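PDB 1UFB: TT1696 protein, which is of unknown function but has the helical fold of a HEPN domain and may bind DNA. Local coordinates for residues L8-A11 against R12-L15; V71-D74 against L75-A79. All coordinates share one frame; numbering follows the deposited sequence.

Contact 1: L8-A11 against R12-L15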
loop_
_atom_site.group_PDB
_atom_site.type_symbol
_atom_site.label_atom_id
_atom_site.label_comp_id
_atom_site.label_asym_id
_atom_site.label_seq_id
_atom_site.Cartn_x
_atom_site.Cartn_y
_atom_site.Cartn_z
ATOM N N LEU A 8 2.490 -13.200 10.504
ATOM C CA LEU A 8 1.124 -13.702 10.426
ATOM C C LEU A 8 0.197 -12.689 11.019
ATOM O O LEU A 8 -0.933 -12.512 10.555
ATOM C CB LEU A 8 0.980 -15.028 11.207
ATOM C CG LEU A 8 0.861 -16.189 10.256
ATOM C CD1 LEU A 8 -0.496 -16.093 9.478
ATOM C CD2 LEU A 8 2.075 -16.171 9.311
ATOM N N GLU A 9 0.666 -12.078 12.106
ATOM C CA GLU A 9 -0.093 -11.053 12.814
ATOM C C GLU A 9 -0.352 -9.893 11.819
ATOM O O GLU A 9 -1.453 -9.385 11.727
ATOM C CB GLU A 9 0.750 -10.549 13.994
ATOM C CG GLU A 9 0.119 -10.520 15.370
ATOM C CD GLU A 9 1.188 -10.325 16.508
ATOM O OE1 GLU A 9 2.085 -11.206 16.684
ATOM O OE2 GLU A 9 1.128 -9.275 17.220
ATOM N N GLN A 10 0.688 -9.486 11.091
ATOM C CA GLN A 10 0.554 -8.409 10.084
ATOM C C GLN A 10 -0.430 -8.820 8.998
ATOM O O GLN A 10 -1.234 -8.006 8.543
ATOM C CB GLN A 10 1.906 -8.154 9.429
ATOM C CG GLN A 10 1.895 -6.923 8.481
ATOM C CD GLN A 10 1.497 -5.632 9.202
ATOM O OE1 GLN A 10 1.975 -5.349 10.316
ATOM N NE2 GLN A 10 0.639 -4.811 8.553
ATOM N N ALA A 11 -0.335 -10.084 8.549
ATOM C CA ALA A 11 -1.228 -10.569 7.476
ATOM C C ALA A 11 -2.675 -10.469 7.932
ATOM O O ALA A 11 -3.550 -9.993 7.176
ATOM C CB ALA A 11 -0.874 -12.068 7.149
ATOM N N ARG A 12 -2.940 -10.936 9.172
ATOM C CA ARG A 12 -4.322 -10.865 9.725
ATOM C C ARG A 12 -4.727 -9.390 9.833
ATOM O O ARG A 12 -5.861 -9.013 9.513
ATOM C CB ARG A 12 -4.433 -11.581 11.105
ATOM C CG ARG A 12 -4.435 -13.158 11.014
ATOM C CD ARG A 12 -4.670 -13.830 12.373
ATOM N NE ARG A 12 -3.583 -13.498 13.318
ATOM C CZ ARG A 12 -2.537 -14.312 13.550
ATOM N NH1 ARG A 12 -2.484 -15.482 12.899
ATOM N NH2 ARG A 12 -1.549 -13.980 14.414
ATOM N N HIS A 13 -3.818 -8.540 10.282
ATOM C CA HIS A 13 -4.170 -7.092 10.364
ATOM C C HIS A 13 -4.506 -6.506 8.973
ATOM O O HIS A 13 -5.434 -5.690 8.793
ATOM C CB HIS A 13 -3.006 -6.266 10.992
ATOM C CG HIS A 13 -3.298 -4.786 11.072
ATOM N ND1 HIS A 13 -2.911 -3.886 10.091
ATOM C CD2 HIS A 13 -4.053 -4.067 11.949
ATOM C CE1 HIS A 13 -3.419 -2.691 10.353
ATOM N NE2 HIS A 13 -4.115 -2.770 11.473
ATOM N N ASN A 14 -3.680 -6.867 7.987
ATOM C CA ASN A 14 -3.918 -6.404 6.614
ATOM C C ASN A 14 -5.286 -6.909 6.145
ATOM O O ASN A 14 -6.009 -6.162 5.474
ATOM C CB ASN A 14 -2.819 -6.985 5.632
ATOM C CG ASN A 14 -1.424 -6.370 5.844
ATOM O OD1 ASN A 14 -0.411 -6.896 5.301
ATOM N ND2 ASN A 14 -1.350 -5.248 6.572
ATOM N N LEU A 15 -5.637 -8.170 6.460
ATOM C CA LEU A 15 -6.942 -8.703 6.012
ATOM C C LEU A 15 -8.054 -7.932 6.762
ATOM O O LEU A 15 -9.066 -7.604 6.173
ATOM C CB LEU A 15 -7.049 -10.223 6.251
ATOM C CG LEU A 15 -8.237 -10.885 5.499
ATOM C CD1 LEU A 15 -8.197 -10.622 3.989
ATOM C CD2 LEU A 15 -8.191 -12.426 5.718
#
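R12 folds back over L8 and E9, one turn earlier on helix 4-24, the first long helix of the HEPN domain. The carbonyl oxygen of L8 lies over the centre of the R12 guanidinium, 3.8 Å above its plane. R12 NH1 rests near L8 CB at 3.9 Å, and R12 NH2 approaches E9 CA at 3.6 Å. The R12 chain bends at chi3 (-62°), which turns the guanidinium back along the helix. The E9 carboxylate plane is nearly parallel to that of the guanidinium, 8° apart, but the charged atoms do not meet: E9 OE1 and R12 NH2 are 5.1 Å apart. Any attraction between them therefore probably acts without a direct salt bridge. R12 NH1 also has a weak, long ion pair with E124.

On another side of the helix, Q10 and N14 cross with their amide planes 59° apart. Q10 OE1 accepts the backbone N of A101 of the second subunit and the H13 ring meets W29 of that subunit, so this face of the helix belongs to the dimer interface. L8 and L15 pack on helix 106-126, while A11 and N14 pack on helix 27-48.

Four i to i+4 backbone bonds hold these two turns beneath the side chains. The shortest joins N14 N to Q10 O at 2.8 Å.

Contact 2: V71-D74 against L75-A79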
loop_
_atom_site.group_PDB
_atom_site.type_symbol
_atom_site.label_atom_id
_atom_site.label_comp_id
_atom_site.label_asym_id
_atom_site.label_seq_id
_atom_site.Cartn_x
_atom_site.Cartn_y
_atom_site.Cartn_z
ATOM N N VAL A 71 1.007 -27.374 -2.380
ATOM C CA VAL A 71 0.232 -26.203 -2.742
ATOM C C VAL A 71 -0.899 -26.577 -3.671
ATOM O O VAL A 71 -0.650 -26.914 -4.828
ATOM C CB VAL A 71 1.140 -25.170 -3.471
ATOM C CG1 VAL A 71 0.314 -24.021 -3.990
ATOM C CG2 VAL A 71 2.244 -24.725 -2.542
ATOM N N PRO A 72 -2.156 -26.476 -3.206
ATOM C CA PRO A 72 -3.232 -26.848 -4.122
ATOM C C PRO A 72 -3.266 -25.907 -5.309
ATOM O O PRO A 72 -2.857 -24.730 -5.184
ATOM C CB PRO A 72 -4.496 -26.744 -3.270
ATOM C CG PRO A 72 -4.000 -26.904 -1.860
ATOM C CD PRO A 72 -2.680 -26.148 -1.868
ATOM N N GLU A 73 -3.764 -26.412 -6.435
ATOM C CA GLU A 73 -3.873 -25.620 -7.658
ATOM C C GLU A 73 -4.746 -24.371 -7.505
ATOM O O GLU A 73 -4.525 -23.355 -8.216
ATOM C CB GLU A 73 -4.457 -26.464 -8.786
ATOM C CG GLU A 73 -4.655 -25.690 -10.085
ATOM C CD GLU A 73 -3.327 -25.260 -10.749
ATOM O OE1 GLU A 73 -2.209 -25.693 -10.318
ATOM O OE2 GLU A 73 -3.415 -24.475 -11.721
ATOM N N ASP A 74 -5.774 -24.465 -6.641
ATOM C CA ASP A 74 -6.650 -23.320 -6.443
ATOM C C ASP A 74 -5.888 -22.146 -5.806
ATOM O O ASP A 74 -6.263 -20.995 -6.042
ATOM C CB ASP A 74 -7.945 -23.713 -5.687
ATOM C CG ASP A 74 -7.778 -23.899 -4.172
ATOM O OD1 ASP A 74 -6.675 -24.158 -3.625
ATOM O OD2 ASP A 74 -8.841 -23.806 -3.514
ATOM N N LEU A 75 -4.805 -22.418 -5.068
ATOM C CA LEU A 75 -4.036 -21.313 -4.513
ATOM C C LEU A 75 -3.219 -20.594 -5.616
ATOM O O LEU A 75 -2.921 -19.379 -5.531
ATOM C CB LEU A 75 -3.115 -21.812 -3.402
ATOM C CG LEU A 75 -3.841 -22.355 -2.149
ATOM C CD1 LEU A 75 -2.820 -22.558 -1.032
ATOM C CD2 LEU A 75 -4.967 -21.416 -1.705
ATOM N N VAL A 76 -2.810 -21.361 -6.641
ATOM C CA VAL A 76 -2.047 -20.790 -7.748
ATOM C C VAL A 76 -2.993 -19.855 -8.502
ATOM O O VAL A 76 -2.631 -18.739 -8.880
ATOM C CB VAL A 76 -1.504 -21.927 -8.721
ATOM C CG1 VAL A 76 -0.782 -21.312 -9.889
ATOM C CG2 VAL A 76 -0.548 -22.847 -7.978
ATOM N N GLU A 77 -4.234 -20.287 -8.701
ATOM C CA GLU A 77 -5.159 -19.404 -9.406
ATOM C C GLU A 77 -5.456 -18.175 -8.542
ATOM O O GLU A 77 -5.523 -17.081 -9.078
ATOM C CB GLU A 77 -6.437 -20.149 -9.827
ATOM C CG GLU A 77 -6.126 -21.188 -10.999
ATOM C CD GLU A 77 -5.222 -20.606 -12.187
ATOM O OE1 GLU A 77 -5.659 -19.682 -12.961
ATOM O OE2 GLU A 77 -4.042 -21.077 -12.343
ATOM N N ALA A 78 -5.621 -18.349 -7.224
ATOM C CA ALA A 78 -5.855 -17.179 -6.358
ATOM C C ALA A 78 -4.648 -16.191 -6.478
ATOM O O ALA A 78 -4.821 -14.957 -6.475
ATOM C CB ALA A 78 -5.980 -17.629 -4.872
ATOM N N ALA A 79 -3.431 -16.758 -6.468
ATOM C CA ALA A 79 -2.205 -15.961 -6.563
ATOM C C ALA A 79 -2.240 -15.106 -7.835
ATOM O O ALA A 79 -1.965 -13.940 -7.800
ATOM C CB ALA A 79 -0.960 -16.875 -6.611
#
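The carbonyl oxygen of E73 takes two backbone N-H groups in the first turn of helix 73-83. E77 N binds E73 O at 3.1 Å in the usual i to i+4 manner. V76 N gives the same oxygen a second, weak bond, bent to 124° at the hydrogen. This is the N-terminal end of a helix within the HEPN domain, entered from the loop through V71 and P72. Just before E73, P72 O accepts L75 N at 3.0 Å, an i to i+3 bond. The donor sits well above the carbonyl plane, 56° out of it. The next bond, from A78 N to D74 O, has the regular i to i+4 spacing.

The P72 ring and the L75 side chain lie side by side and point the same way, with P72 CD 3.7 Å from L75 CD1. V71 places CG1 anti to its own N, and this methyl reaches both L75 CB and V76 CG2. V71 thus bridges two residues that face different helices: V71, P72 and L75 all pack on F122 of helix 106-126, where A78 also touches L115, whereas V76 rests on L59 of helix 58-63.

The D74 carboxylate lies apart from those of the glutamates, alongside L75, with OD1 3.7 Å from L75 CG. The E73 and E77 carboxylates lie near each other at the exposed surface, their planes 18° apart. This closeness of like charge is probably eased by K80, which forms a salt bridge with E77 OE2, while D74 has a weak, long ion pair with K118. Between the two glutamates, E73 OE2 and E77 OE2 are 3.5 Å apart.

Both contacts are local, contact 1 within two turns of one helix, contact 2 from a loop into the first turns of another, and no segment is shared. Contact 1 lies in the long helix 4-24, contact 2 at the start of the short helix 73-83. They sit on opposite sides of the chain's centre, with centres about 20 Å apart and no touch. Helix 106-126 lies against side chains of both. Contact 1 has more buried residues, and one of its faces meets the second subunit. Contact 2 touches no other chain of the assembly, and half of its touching residues are exposed. Contact 1 sets an arginine over a carbonyl and crosses two amides. Contact 2 joins apolar packing to two neighbouring glutamates.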